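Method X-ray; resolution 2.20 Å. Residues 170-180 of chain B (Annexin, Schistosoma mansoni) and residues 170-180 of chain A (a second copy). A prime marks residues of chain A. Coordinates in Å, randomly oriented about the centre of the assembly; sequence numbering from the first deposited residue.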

# COMPACT_ATOMS: atom_id res chain seq x y z
N MET B 170 6.70 -17.50 0.00
CA MET B 170 5.53 -16.67 0.24
C MET B 170 5.06 -16.74 1.68
O MET B 170 5.43 -17.65 2.42
CB MET B 170 4.39 -17.08 -0.69
CG MET B 170 4.76 -16.80 -2.13
SD MET B 170 3.49 -17.25 -3.28
CE MET B 170 2.15 -16.15 -2.78
N LYS B 171 4.25 -15.77 2.07
CA LYS B 171 3.61 -15.79 3.36
C LYS B 171 2.55 -16.91 3.39
O LYS B 171 1.91 -17.21 2.38
CB LYS B 171 2.99 -14.43 3.66
CG LYS B 171 4.04 -13.32 3.83
CD LYS B 171 3.42 -12.01 4.34
CE LYS B 171 4.51 -10.94 4.55
NZ LYS B 171 4.00 -9.55 4.81
N LYS B 172 2.38 -17.53 4.56
CA LYS B 172 1.40 -18.60 4.74
C LYS B 172 -0.03 -18.05 4.83
O LYS B 172 -0.25 -16.93 5.27
N GLU B 173 -0.99 -18.88 4.43
CA GLU B 173 -2.38 -18.47 4.28
C GLU B 173 -3.03 -18.08 5.59
O GLU B 173 -4.04 -17.39 5.62
CB GLU B 173 -3.18 -19.57 3.59
CG GLU B 173 -2.83 -20.97 4.05
CD GLU B 173 -2.96 -21.99 2.93
OE1 GLU B 173 -4.03 -22.63 2.82
OE2 GLU B 173 -1.99 -22.13 2.14
N THR B 174 -2.42 -18.53 6.69
CA THR B 174 -2.88 -18.16 8.03
C THR B 174 -2.52 -16.71 8.38
O THR B 174 -2.98 -16.17 9.39
CB THR B 174 -2.27 -19.10 9.08
OG1 THR B 174 -0.84 -19.08 8.95
CG2 THR B 174 -2.77 -20.54 8.88
N CYS B 175 -1.70 -16.09 7.56
CA CYS B 175 -1.30 -14.71 7.82
C CYS B 175 -2.43 -13.72 7.48
O CYS B 175 -2.36 -12.54 7.83
CB CYS B 175 -0.01 -14.38 7.07
SG CYS B 175 1.44 -15.29 7.69
N GLY B 176 -3.48 -14.20 6.82
CA GLY B 176 -4.62 -13.35 6.53
C GLY B 176 -5.30 -13.55 5.18
O GLY B 176 -4.86 -14.36 4.36
N ASP B 177 -6.37 -12.80 4.96
CA ASP B 177 -7.15 -12.94 3.74
C ASP B 177 -6.32 -12.64 2.49
O ASP B 177 -6.48 -13.30 1.46
CB ASP B 177 -8.40 -12.05 3.80
CG ASP B 177 -9.28 -12.37 5.01
OD1 ASP B 177 -9.48 -13.57 5.29
OD2 ASP B 177 -9.77 -11.44 5.67
N TYR B 178 -5.44 -11.65 2.58
CA TYR B 178 -4.63 -11.29 1.42
C TYR B 178 -3.70 -12.43 1.07
O TYR B 178 -3.58 -12.81 -0.10
CB TYR B 178 -3.84 -10.01 1.69
CG TYR B 178 -2.66 -9.79 0.74
CD1 TYR B 178 -2.86 -9.60 -0.62
CD2 TYR B 178 -1.35 -9.76 1.23
CE1 TYR B 178 -1.80 -9.40 -1.48
CE2 TYR B 178 -0.27 -9.55 0.38
CZ TYR B 178 -0.50 -9.37 -0.97
OH TYR B 178 0.56 -9.17 -1.83
N GLU B 179 -3.06 -13.00 2.08
CA GLU B 179 -2.07 -14.05 1.88
C GLU B 179 -2.71 -15.30 1.31
O GLU B 179 -2.17 -15.96 0.42
CB GLU B 179 -1.35 -14.38 3.19
CG GLU B 179 -0.42 -13.29 3.69
CD GLU B 179 -1.15 -12.10 4.29
OE1 GLU B 179 -2.39 -12.19 4.44
OE2 GLU B 179 -0.49 -11.09 4.64
N TYR B 180 -3.89 -15.62 1.83
CA TYR B 180 -4.61 -16.79 1.37
C TYR B 180 -4.98 -16.60 -0.10
O TYR B 180 -4.76 -17.51 -0.92
CB TYR B 180 -5.84 -17.03 2.24
CG TYR B 180 -6.66 -18.23 1.80
CD1 TYR B 180 -7.58 -18.12 0.76
CD2 TYR B 180 -6.50 -19.47 2.40
CE1 TYR B 180 -8.32 -19.20 0.34
CE2 TYR B 180 -7.25 -20.58 1.99
CZ TYR B 180 -8.17 -20.43 0.96
OH TYR B 180 -8.93 -21.50 0.52
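Chain A 170-180: MKKETCGDYEY

Chain A lies on chain B as a second copy of the same turn: in each, an extended loop leads into a 3-10 segment at 173-175, and a helix starts at residue 177, and end to end the two stretches run in nearly opposite directions. The backbones come nearest where the CA of Cys175 is 5.7 Å from the CA of Lys171′.

Along chain B, Met170 stays out of reach. Lys171 points toward chain A, its m, t, t, t chain extended far enough for NZ to reach OE2 of Glu179′ at 2.8 Å, a hydrogen-bonded salt bridge; a long, charged side chain suits this span. The backbone N of Lys172 gives its proton to water 3, 3.0 Å from the water O, and Thr174′ O receives a weak bond from the same water. Cys175 forms the covalent link: its SG is 2.0 Å from SG of Cys175′, with chi3 of -97°, and both cysteines take the m rotamer, buried and sideways to the opposing stretch. Gly176, at the N-cap position, has phi/psi of 143/178, where a CB would jam against the preceding carbonyl, so glycine fits. Glu179 points toward chain A, but its OE2 lies 4.5 Å from OE2 of Glu179′, like charges close together. Water 1 lies by this pair, accepting from Lys171′ NZ at 2.7 Å.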

# COMPACT_ATOMS: atom_id res chain seq x y z
N MET A 170 -3.66 -10.20 16.23
CA MET A 170 -2.68 -9.75 15.24
C MET A 170 -2.02 -10.91 14.52
O MET A 170 -1.97 -12.02 15.03
CB MET A 170 -1.61 -8.89 15.90
CG MET A 170 -2.14 -7.57 16.41
SD MET A 170 -0.90 -6.73 17.39
CE MET A 170 0.35 -6.44 16.14
N LYS A 171 -1.52 -10.63 13.32
CA LYS A 171 -0.76 -11.61 12.56
C LYS A 171 0.48 -12.06 13.34
O LYS A 171 1.01 -11.32 14.16
CB LYS A 171 -0.38 -11.03 11.20
CG LYS A 171 -1.57 -10.50 10.41
CD LYS A 171 -1.20 -10.23 8.96
CE LYS A 171 -2.08 -9.13 8.35
NZ LYS A 171 -1.38 -7.80 8.30
N LYS A 172 0.93 -13.29 13.08
CA LYS A 172 2.06 -13.86 13.82
C LYS A 172 3.39 -13.31 13.32
O LYS A 172 3.53 -12.98 12.15
CB LYS A 172 2.05 -15.39 13.75
CG LYS A 172 0.86 -16.03 14.44
CD LYS A 172 0.89 -17.54 14.32
N GLU A 173 4.37 -13.25 14.22
CA GLU A 173 5.67 -12.69 13.89
C GLU A 173 6.33 -13.42 12.73
O GLU A 173 7.17 -12.86 12.03
CB GLU A 173 6.59 -12.72 15.12
CG GLU A 173 6.75 -14.09 15.75
CD GLU A 173 7.57 -14.04 17.03
OE1 GLU A 173 8.81 -13.87 16.94
OE2 GLU A 173 6.98 -14.17 18.12
N THR A 174 5.95 -14.68 12.52
CA THR A 174 6.53 -15.47 11.44
C THR A 174 5.99 -15.05 10.08
O THR A 174 6.55 -15.41 9.05
CB THR A 174 6.21 -16.95 11.62
OG1 THR A 174 4.80 -17.12 11.74
CG2 THR A 174 6.91 -17.50 12.86
N CYS A 175 4.89 -14.31 10.08
CA CYS A 175 4.35 -13.80 8.82
C CYS A 175 5.32 -12.86 8.10
O CYS A 175 5.26 -12.74 6.88
CB CYS A 175 3.00 -13.13 9.04
SG CYS A 175 1.71 -14.34 9.47
N GLY A 176 6.21 -12.22 8.86
CA GLY A 176 7.24 -11.40 8.24
C GLY A 176 7.81 -10.25 9.05
O GLY A 176 7.40 -9.99 10.19
N ASP A 177 8.77 -9.55 8.45
CA ASP A 177 9.42 -8.42 9.08
C ASP A 177 8.41 -7.39 9.61
O ASP A 177 8.49 -6.96 10.76
CB ASP A 177 10.39 -7.78 8.09
CG ASP A 177 11.41 -8.77 7.57
OD1 ASP A 177 11.98 -9.49 8.42
OD2 ASP A 177 11.63 -8.84 6.33
N TYR A 178 7.45 -7.02 8.77
CA TYR A 178 6.44 -6.03 9.17
C TYR A 178 5.68 -6.53 10.38
O TYR A 178 5.53 -5.82 11.37
CB TYR A 178 5.47 -5.76 8.02
CG TYR A 178 4.14 -5.10 8.41
CD1 TYR A 178 4.11 -3.81 8.93
CD2 TYR A 178 2.92 -5.76 8.22
CE1 TYR A 178 2.90 -3.19 9.26
CE2 TYR A 178 1.70 -5.15 8.56
CZ TYR A 178 1.71 -3.86 9.07
OH TYR A 178 0.53 -3.23 9.41
N GLU A 179 5.20 -7.76 10.29
CA GLU A 179 4.39 -8.30 11.36
C GLU A 179 5.19 -8.43 12.67
O GLU A 179 4.66 -8.19 13.76
CB GLU A 179 3.78 -9.64 10.93
CG GLU A 179 2.83 -9.52 9.74
CD GLU A 179 3.53 -9.55 8.37
OE1 GLU A 179 4.78 -9.47 8.29
OE2 GLU A 179 2.80 -9.67 7.35
N TYR A 180 6.48 -8.77 12.55
CA TYR A 180 7.34 -8.86 13.73
C TYR A 180 7.54 -7.49 14.37
O TYR A 180 7.55 -7.35 15.60
CB TYR A 180 8.69 -9.46 13.36
CG TYR A 180 9.74 -9.40 14.46
CD1 TYR A 180 10.49 -8.26 14.67
CD2 TYR A 180 9.97 -10.51 15.28
CE1 TYR A 180 11.45 -8.20 15.67
CE2 TYR A 180 10.93 -10.46 16.29
CZ TYR A 180 11.67 -9.31 16.48
OH TYR A 180 12.63 -9.26 17.47
O HOH W 1 0.60 -8.34 6.48
O HOH W 2 -0.75 -14.99 11.60
O HOH W 3 4.37 -16.83 6.76
O HOH W 4 6.78 -8.21 5.80